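Local coordinates for protein alternansucrase (Leuconostoc mesenteroides, PDB 6HVG) that belongs to glycoside hydrolase family 70 and joins a TIM-barrel region to repeats of the choline-binding, cell-wall-binding kind, at residues V846-L851 and K1075-T1080; D1017-A1022 and L1040-I1045. One frame throughout, in Å; residues are numbered along the deposited sequence.

How the interactions relate
Both contacts lie at the N-terminal end of the TIM barrel, in the turns that lead into two adjacent parallel strands, 1045-1047 and 1081-1083. Interaction 1 is buried and apolar: Leu1077, in the turn at the C-terminal end of helix 1063-1075, packs on helix 844-857. Interaction 2 sits nearer the surface, where a loop is held to the end of helix 1038-1041 by one direct hydrogen bond and a water, while a salt bridge within the loop holds its arginine. The two touch, since Thr1080 OG1 is probably hydrogen-bonded to Asn1043 OD1 and the backbones of Thr1080 and Val1044 pair. Helix 844-857 serves both, with Ser848 and Leu851 packing in interaction 1 and Ile855 meeting Arg1019 of interaction 2.

Interaction 1: residues V846-L851 and K1075-T1080; sequences VISALL and KELGIT
Leu1077 lays its CD2 methyl on the flank of helix 844-857, over the backbone of Ser848 and beside the first side-chain carbon of Leu851, one helical turn further on. Leu1077 CD2 lies 3.9 Å from Ser848 CB and 4.0 Å from Leu851 CB, and it also meets the carbonyl O of Ser848. The first bond of the Leu1077 side chain does not aim at the helix; with CG anti to the carbonyl carbon (chi1 -66°) and the chain then extended, one branch still arrives between the two helix residues. Leu851 points toward the turn, and its CB and CD2 lie against the carbonyl O of Leu1077, CB at 3.5 Å. Ser848 presents carbon here, because its OG turns back to bond Asn844 O in its own helix.

Leu1077 sits in the turn that closes helix 1063-1075. Gly1078 takes up positive phi in a Schellman motif, its N bonding Lys1075 O at 3.1 Å, and the chain turns away toward strand 1081-1083. Met829 touches both Ser848 and Leu1077, while Leu815 packs on Leu851, so neighbouring residues extend the apolar surroundings. With no polar bond linking the two segments, the contact rests on shape and burial, joining a helix flank to a helix C-terminus.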
ATOM      1  N   VAL A 846      24.812 -24.445   0.779  1.00 57.99           N
ATOM      2  CA  VAL A 846      25.834 -23.381   0.863  1.00 58.96           C
ATOM      3  C   VAL A 846      25.668 -22.571   2.143  1.00 58.31           C
ATOM      4  O   VAL A 846      26.623 -22.315   2.857  1.00 61.80           O
ATOM      5  CB  VAL A 846      25.783 -22.403  -0.336  1.00 58.71           C
ATOM      6  CG1 VAL A 846      26.992 -21.476  -0.321  1.00 58.30           C
ATOM      7  CG2 VAL A 846      25.736 -23.173  -1.645  1.00 63.88           C
ATOM      8  N   ILE A 847      24.440 -22.199   2.453  1.00 57.18           N
ATOM      9  CA  ILE A 847      24.161 -21.418   3.641  1.00 55.37           C
ATOM     10  C   ILE A 847      24.406 -22.270   4.900  1.00 54.41           C
ATOM     11  O   ILE A 847      24.892 -21.763   5.899  1.00 56.17           O
ATOM     12  CB  ILE A 847      22.718 -20.874   3.624  1.00 57.98           C
ATOM     13  CG1 ILE A 847      22.447 -20.025   2.365  1.00 57.99           C
ATOM     14  CG2 ILE A 847      22.455 -20.039   4.861  1.00 58.26           C
ATOM     15  CD1 ILE A 847      20.989 -19.659   2.182  1.00 59.31           C
ATOM     16  N   SER A 848      24.078 -23.569   4.845  1.00 51.57           N
ATOM     17  CA  SER A 848      24.316 -24.484   5.967  1.00 48.76           C
ATOM     18  C   SER A 848      25.809 -24.624   6.267  1.00 48.20           C
ATOM     19  O   SER A 848      26.222 -24.681   7.428  1.00 45.87           O
ATOM     20  CB  SER A 848      23.712 -25.858   5.687  1.00 49.18           C
ATOM     21  OG  SER A 848      22.294 -25.776   5.545  1.00 49.39           O
ATOM     22  N   ALA A 849      26.609 -24.668   5.208  1.00 46.65           N
ATOM     23  CA  ALA A 849      28.057 -24.707   5.332  1.00 46.48           C
ATOM     24  C   ALA A 849      28.602 -23.439   5.956  1.00 46.48           C
ATOM     25  O   ALA A 849      29.425 -23.489   6.891  1.00 51.19           O
ATOM     26  CB  ALA A 849      28.696 -24.928   3.973  1.00 47.42           C
ATOM     27  N   LEU A 850      28.151 -22.303   5.442  1.00 46.73           N
ATOM     28  CA  LEU A 850      28.543 -20.999   5.983  1.00 47.04           C
ATOM     29  C   LEU A 850      28.225 -20.904   7.470  1.00 45.22           C
ATOM     30  O   LEU A 850      29.017 -20.378   8.257  1.00 42.56           O
ATOM     31  CB  LEU A 850      27.858 -19.858   5.203  1.00 46.18           C
ATOM     32  CG  LEU A 850      28.393 -19.632   3.784  1.00 46.03           C
ATOM     33  CD1 LEU A 850      27.452 -18.728   3.005  1.00 46.76           C
ATOM     34  CD2 LEU A 850      29.796 -19.056   3.772  1.00 44.97           C
ATOM     35  N   LEU A 851      27.064 -21.427   7.837  1.00 45.38           N
ATOM     36  CA  LEU A 851      26.596 -21.362   9.223  1.00 47.82           C
ATOM     37  C   LEU A 851      27.445 -22.195  10.164  1.00 47.41           C
ATOM     38  O   LEU A 851      27.755 -21.741  11.266  1.00 51.24           O
ATOM     39  CB  LEU A 851      25.128 -21.791   9.328  1.00 46.94           C
ATOM     40  CG  LEU A 851      24.144 -20.673   8.995  1.00 44.86           C
ATOM     41  CD1 LEU A 851      22.770 -21.237   8.677  1.00 44.21           C
ATOM     42  CD2 LEU A 851      24.074 -19.667  10.131  1.00 45.54           C
ATOM     43  N   LYS A1075      20.614 -26.249  16.452  1.00 59.74           N
ATOM     44  CA  LYS A1075      21.728 -26.130  17.378  1.00 64.03           C
ATOM     45  C   LYS A1075      23.026 -26.213  16.594  1.00 59.81           C
ATOM     46  O   LYS A1075      23.923 -25.408  16.813  1.00 57.67           O
ATOM     47  CB  LYS A1075      21.670 -27.220  18.449  1.00 70.02           C
ATOM     48  CG  LYS A1075      22.724 -27.119  19.548  1.00 72.97           C
ATOM     49  CD  LYS A1075      22.728 -28.406  20.371  1.00 83.86           C
ATOM     50  CE  LYS A1075      23.938 -28.523  21.290  1.00 88.89           C
ATOM     51  NZ  LYS A1075      23.813 -27.608  22.461  1.00 92.80           N
ATOM     52  N   GLU A1076      23.098 -27.173  15.672  1.00 60.95           N
ATOM     53  CA  GLU A1076      24.314 -27.436  14.892  1.00 65.27           C
ATOM     54  C   GLU A1076      24.606 -26.402  13.789  1.00 60.67           C
ATOM     55  O   GLU A1076      25.735 -26.324  13.304  1.00 58.35           O
ATOM     56  CB  GLU A1076      24.299 -28.881  14.353  1.00 73.23           C
ATOM     57  CG  GLU A1076      24.724 -29.895  15.435  1.00 82.78           C
ATOM     58  CD  GLU A1076      23.969 -31.231  15.411  1.00 93.09           C
ATOM     59  OE1 GLU A1076      22.717 -31.248  15.332  1.00 97.77           O
ATOM     60  OE2 GLU A1076      24.638 -32.283  15.499  1.00 88.99           O
ATOM     61  N   LEU A1077      23.604 -25.595  13.426  1.00 56.05           N
ATOM     62  CA  LEU A1077      23.813 -24.424  12.558  1.00 50.73           C
ATOM     63  C   LEU A1077      24.161 -23.154  13.323  1.00 47.10           C
ATOM     64  O   LEU A1077      24.422 -22.114  12.728  1.00 46.89           O
ATOM     65  CB  LEU A1077      22.590 -24.173  11.683  1.00 51.20           C
ATOM     66  CG  LEU A1077      22.292 -25.260  10.626  1.00 52.23           C
ATOM     67  CD1 LEU A1077      20.947 -24.987   9.955  1.00 51.23           C
ATOM     68  CD2 LEU A1077      23.406 -25.368   9.586  1.00 51.71           C
ATOM     69  N   GLY A1078      24.189 -23.235  14.643  1.00 45.86           N
ATOM     70  CA  GLY A1078      24.633 -22.122  15.469  1.00 44.94           C
ATOM     71  C   GLY A1078      23.537 -21.113  15.792  1.00 43.49           C
ATOM     72  O   GLY A1078      23.837 -19.998  16.192  1.00 40.02           O
ATOM     73  N   ILE A1079      22.276 -21.511  15.647  1.00 43.54           N
ATOM     74  CA  ILE A1079      21.188 -20.641  16.021  1.00 46.42           C
ATOM     75  C   ILE A1079      21.196 -20.591  17.526  1.00 45.14           C
ATOM     76  O   ILE A1079      21.177 -21.632  18.165  1.00 48.02           O
ATOM     77  CB  ILE A1079      19.809 -21.146  15.541  1.00 47.93           C
ATOM     78  CG1 ILE A1079      19.556 -20.819  14.073  1.00 48.71           C
ATOM     79  CG2 ILE A1079      18.685 -20.433  16.295  1.00 48.85           C
ATOM     80  CD1 ILE A1079      20.645 -21.190  13.114  1.00 50.98           C
ATOM     81  N   THR A1080      21.255 -19.386  18.081  1.00 43.68           N
ATOM     82  CA  THR A1080      21.131 -19.196  19.514  1.00 43.91           C
ATOM     83  C   THR A1080      19.766 -18.638  19.919  1.00 44.71           C
ATOM     84  O   THR A1080      19.409 -18.742  21.081  1.00 47.12           O
ATOM     85  CB  THR A1080      22.221 -18.260  20.041  1.00 42.02           C
ATOM     86  OG1 THR A1080      22.134 -16.996  19.378  1.00 40.51           O
ATOM     87  CG2 THR A1080      23.582 -18.887  19.828  1.00 41.12           C
TER

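Interaction 2: residues D1017-A1022 and L1040-I1045; sequences DARTVA and LDSNVI
Ser1042 OG is held by two partners: it accepts the backbone N-H of Thr1020 at 2.9 Å from Thr1020 N, in a nearly straight bond (163° at the hydrogen), and gives its own proton to Ala1038 O in the helical turn before it. With OG anti to the carbonyl carbon of Ser1042 (chi1 -53°), the hydroxyl can face its own helix and the incoming loop at once. One small side chain thus fastens loop 1017-1022 to the end of helix 1038-1041.

The aliphatic part of Arg1019 runs alongside the same serine. Arg1019 CB lies 3.7 Å from Ser1042 CB, and Arg1019 CD lies near the serine's carbonyl O. The arginine bends at chi3 (-69°), and its guanidinium turns its edge to Asp1017. NE and NH2 grip that carboxylate side-on, Arg1019 NE to Asp1017 OD1 and NH2 to OD2, both at 2.9 Å and both on syn sides, though each lies off the carboxylate plane, NH2 more than NE. Asp1017 OD1 also accepts the backbone N of Arg1019 on its anti side, closing an Asx turn, so the carboxylate fixes both ends of the arginine. The remaining nitrogen, NH1, donates to a water that in turn donates to Ser1042 O, 2.7 Å away, a second and indirect link across the contact. Ile855 of helix 844-857 touches both Asp1017 and Arg1019.

Beyond the serine, Asn1043 ND2 and its backbone N converge on Leu1040 O from one face of the carbonyl, each at 3.1 Å. The turn so fixed leads from a short helix into strand 1045-1047 of the parallel TIM barrel, where the chain returns from the antiparallel sheet.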
ATOM      1  N   ASP A1017      35.275 -24.380  18.288  1.00 54.84           N
ATOM      2  CA  ASP A1017      34.249 -23.378  18.488  1.00 51.87           C
ATOM      3  C   ASP A1017      34.964 -22.046  18.697  1.00 51.00           C
ATOM      4  O   ASP A1017      35.700 -21.893  19.660  1.00 52.39           O
ATOM      5  CB  ASP A1017      33.397 -23.742  19.704  1.00 49.92           C
ATOM      6  CG  ASP A1017      32.137 -22.904  19.808  1.00 52.33           C
ATOM      7  OD1 ASP A1017      32.068 -21.799  19.207  1.00 52.52           O
ATOM      8  OD2 ASP A1017      31.170 -23.343  20.481  1.00 50.26           O
ATOM      9  N   ALA A1018      34.744 -21.090  17.794  1.00 49.41           N
ATOM     10  CA  ALA A1018      35.420 -19.782  17.852  1.00 51.41           C
ATOM     11  C   ALA A1018      34.623 -18.695  18.576  1.00 50.72           C
ATOM     12  O   ALA A1018      35.061 -17.554  18.673  1.00 55.10           O
ATOM     13  CB  ALA A1018      35.711 -19.312  16.441  1.00 52.44           C
ATOM     14  N   ARG A1019      33.444 -19.061  19.055  1.00 49.37           N
ATOM     15  CA  ARG A1019      32.503 -18.141  19.690  1.00 47.46           C
ATOM     16  C   ARG A1019      32.970 -17.683  21.067  1.00 45.32           C
ATOM     17  O   ARG A1019      33.717 -18.379  21.733  1.00 42.93           O
ATOM     18  CB  ARG A1019      31.129 -18.829  19.776  1.00 45.98           C
ATOM     19  CG  ARG A1019      30.539 -19.093  18.395  1.00 47.44           C
ATOM     20  CD  ARG A1019      29.165 -19.739  18.439  1.00 47.77           C
ATOM     21  NE  ARG A1019      29.232 -21.098  18.937  1.00 49.84           N
ATOM     22  CZ  ARG A1019      28.189 -21.892  19.120  1.00 51.17           C
ATOM     23  NH1 ARG A1019      26.952 -21.492  18.852  1.00 52.41           N
ATOM     24  NH2 ARG A1019      28.401 -23.109  19.583  1.00 54.34           N
ATOM     25  N   THR A1020      32.508 -16.512  21.481  1.00 46.49           N
ATOM     26  CA  THR A1020      32.805 -15.984  22.794  1.00 48.39           C
ATOM     27  C   THR A1020      31.569 -16.107  23.718  1.00 49.79           C
ATOM     28  O   THR A1020      30.475 -15.667  23.375  1.00 48.86           O
ATOM     29  CB  THR A1020      33.270 -14.524  22.668  1.00 48.90           C
ATOM     30  OG1 THR A1020      34.390 -14.449  21.772  1.00 48.28           O
ATOM     31  CG2 THR A1020      33.669 -13.955  24.010  1.00 48.14           C
ATOM     32  N   VAL A1021      31.738 -16.735  24.878  1.00 48.82           N
ATOM     33  CA  VAL A1021      30.680 -16.766  25.874  1.00 48.89           C
ATOM     34  C   VAL A1021      30.529 -15.376  26.511  1.00 48.68           C
ATOM     35  O   VAL A1021      31.499 -14.642  26.683  1.00 48.90           O
ATOM     36  CB  VAL A1021      30.958 -17.853  26.933  1.00 51.48           C
ATOM     37  CG1 VAL A1021      29.980 -17.773  28.102  1.00 52.53           C
ATOM     38  CG2 VAL A1021      30.877 -19.235  26.279  1.00 51.72           C
ATOM     39  N   ALA A1022      29.296 -15.001  26.822  1.00 49.50           N
ATOM     40  CA  ALA A1022      29.016 -13.707  27.415  1.00 51.41           C
ATOM     41  C   ALA A1022      29.380 -13.702  28.896  1.00 52.02           C
ATOM     42  O   ALA A1022      29.091 -14.659  29.613  1.00 52.40           O
ATOM     43  CB  ALA A1022      27.549 -13.368  27.243  1.00 53.23           C
ATOM     44  N   LEU A1040      28.183 -10.919  21.653  1.00 45.33           N
ATOM     45  CA  LEU A1040      26.927 -10.667  20.945  1.00 43.15           C
ATOM     46  C   LEU A1040      27.033 -11.196  19.521  1.00 45.31           C
ATOM     47  O   LEU A1040      26.091 -11.797  19.033  1.00 46.21           O
ATOM     48  CB  LEU A1040      26.594  -9.180  20.939  1.00 43.06           C
ATOM     49  CG  LEU A1040      25.187  -8.779  20.509  1.00 44.19           C
ATOM     50  CD1 LEU A1040      24.135  -9.465  21.341  1.00 43.89           C
ATOM     51  CD2 LEU A1040      24.989  -7.276  20.628  1.00 47.81           C
ATOM     52  N   ASP A1041      28.204 -11.035  18.883  1.00 48.22           N
ATOM     53  CA  ASP A1041      28.434 -11.511  17.521  1.00 48.10           C
ATOM     54  C   ASP A1041      28.352 -13.029  17.397  1.00 49.26           C
ATOM     55  O   ASP A1041      28.144 -13.557  16.303  1.00 49.60           O
ATOM     56  CB  ASP A1041      29.791 -11.052  16.998  1.00 52.83           C
ATOM     57  CG  ASP A1041      29.888  -9.541  16.808  1.00 58.48           C
ATOM     58  OD1 ASP A1041      28.878  -8.819  17.008  1.00 70.04           O
ATOM     59  OD2 ASP A1041      31.008  -9.073  16.474  1.00 60.51           O
ATOM     60  N   SER A1042      28.514 -13.739  18.511  1.00 49.83           N
ATOM     61  CA  SER A1042      28.429 -15.200  18.513  1.00 49.79           C
ATOM     62  C   SER A1042      27.004 -15.731  18.404  1.00 49.98           C
ATOM     63  O   SER A1042      26.809 -16.942  18.323  1.00 54.24           O
ATOM     64  CB  SER A1042      29.095 -15.760  19.765  1.00 48.69           C
ATOM     65  OG  SER A1042      30.421 -15.253  19.890  1.00 50.21           O
ATOM     66  N   ASN A1043      26.011 -14.837  18.413  1.00 47.16           N
ATOM     67  CA  ASN A1043      24.617 -15.223  18.245  1.00 44.50           C
ATOM     68  C   ASN A1043      24.163 -15.226  16.809  1.00 43.47           C
ATOM     69  O   ASN A1043      24.718 -14.544  15.976  1.00 45.86           O
ATOM     70  CB  ASN A1043      23.722 -14.293  19.032  1.00 43.78           C
ATOM     71  CG  ASN A1043      23.867 -14.492  20.511  1.00 44.14           C
ATOM     72  OD1 ASN A1043      23.272 -15.410  21.077  1.00 42.60           O
ATOM     73  ND2 ASN A1043      24.682 -13.651  21.150  1.00 45.69           N
ATOM     74  N   VAL A1044      23.163 -16.046  16.524  1.00 44.44           N
ATOM     75  CA  VAL A1044      22.486 -16.058  15.228  1.00 41.49           C
ATOM     76  C   VAL A1044      20.995 -16.247  15.479  1.00 40.80           C
ATOM     77  O   VAL A1044      20.593 -17.186  16.186  1.00 40.71           O
ATOM     78  CB  VAL A1044      22.974 -17.205  14.346  1.00 40.40           C
ATOM     79  CG1 VAL A1044      22.224 -17.192  13.027  1.00 42.57           C
ATOM     80  CG2 VAL A1044      24.466 -17.108  14.120  1.00 39.62           C
ATOM     81  N   ILE A1045      20.181 -15.374  14.897  1.00 39.61           N
ATOM     82  CA  ILE A1045      18.730 -15.506  14.988  1.00 39.70           C
ATOM     83  C   ILE A1045      18.221 -16.206  13.750  1.00 39.80           C
ATOM     84  O   ILE A1045      18.693 -15.939  12.654  1.00 43.52           O
ATOM     85  CB  ILE A1045      18.036 -14.141  15.073  1.00 38.98           C
ATOM     86  CG1 ILE A1045      18.576 -13.337  16.251  1.00 40.53           C
ATOM     87  CG2 ILE A1045      16.540 -14.316  15.246  1.00 37.94           C
ATOM     88  CD1 ILE A1045      18.180 -11.890  16.222  1.00 39.58           C
TER
HETATM   89  O   HOH W   1      26.322 -19.098  16.761  1.00 37.42           O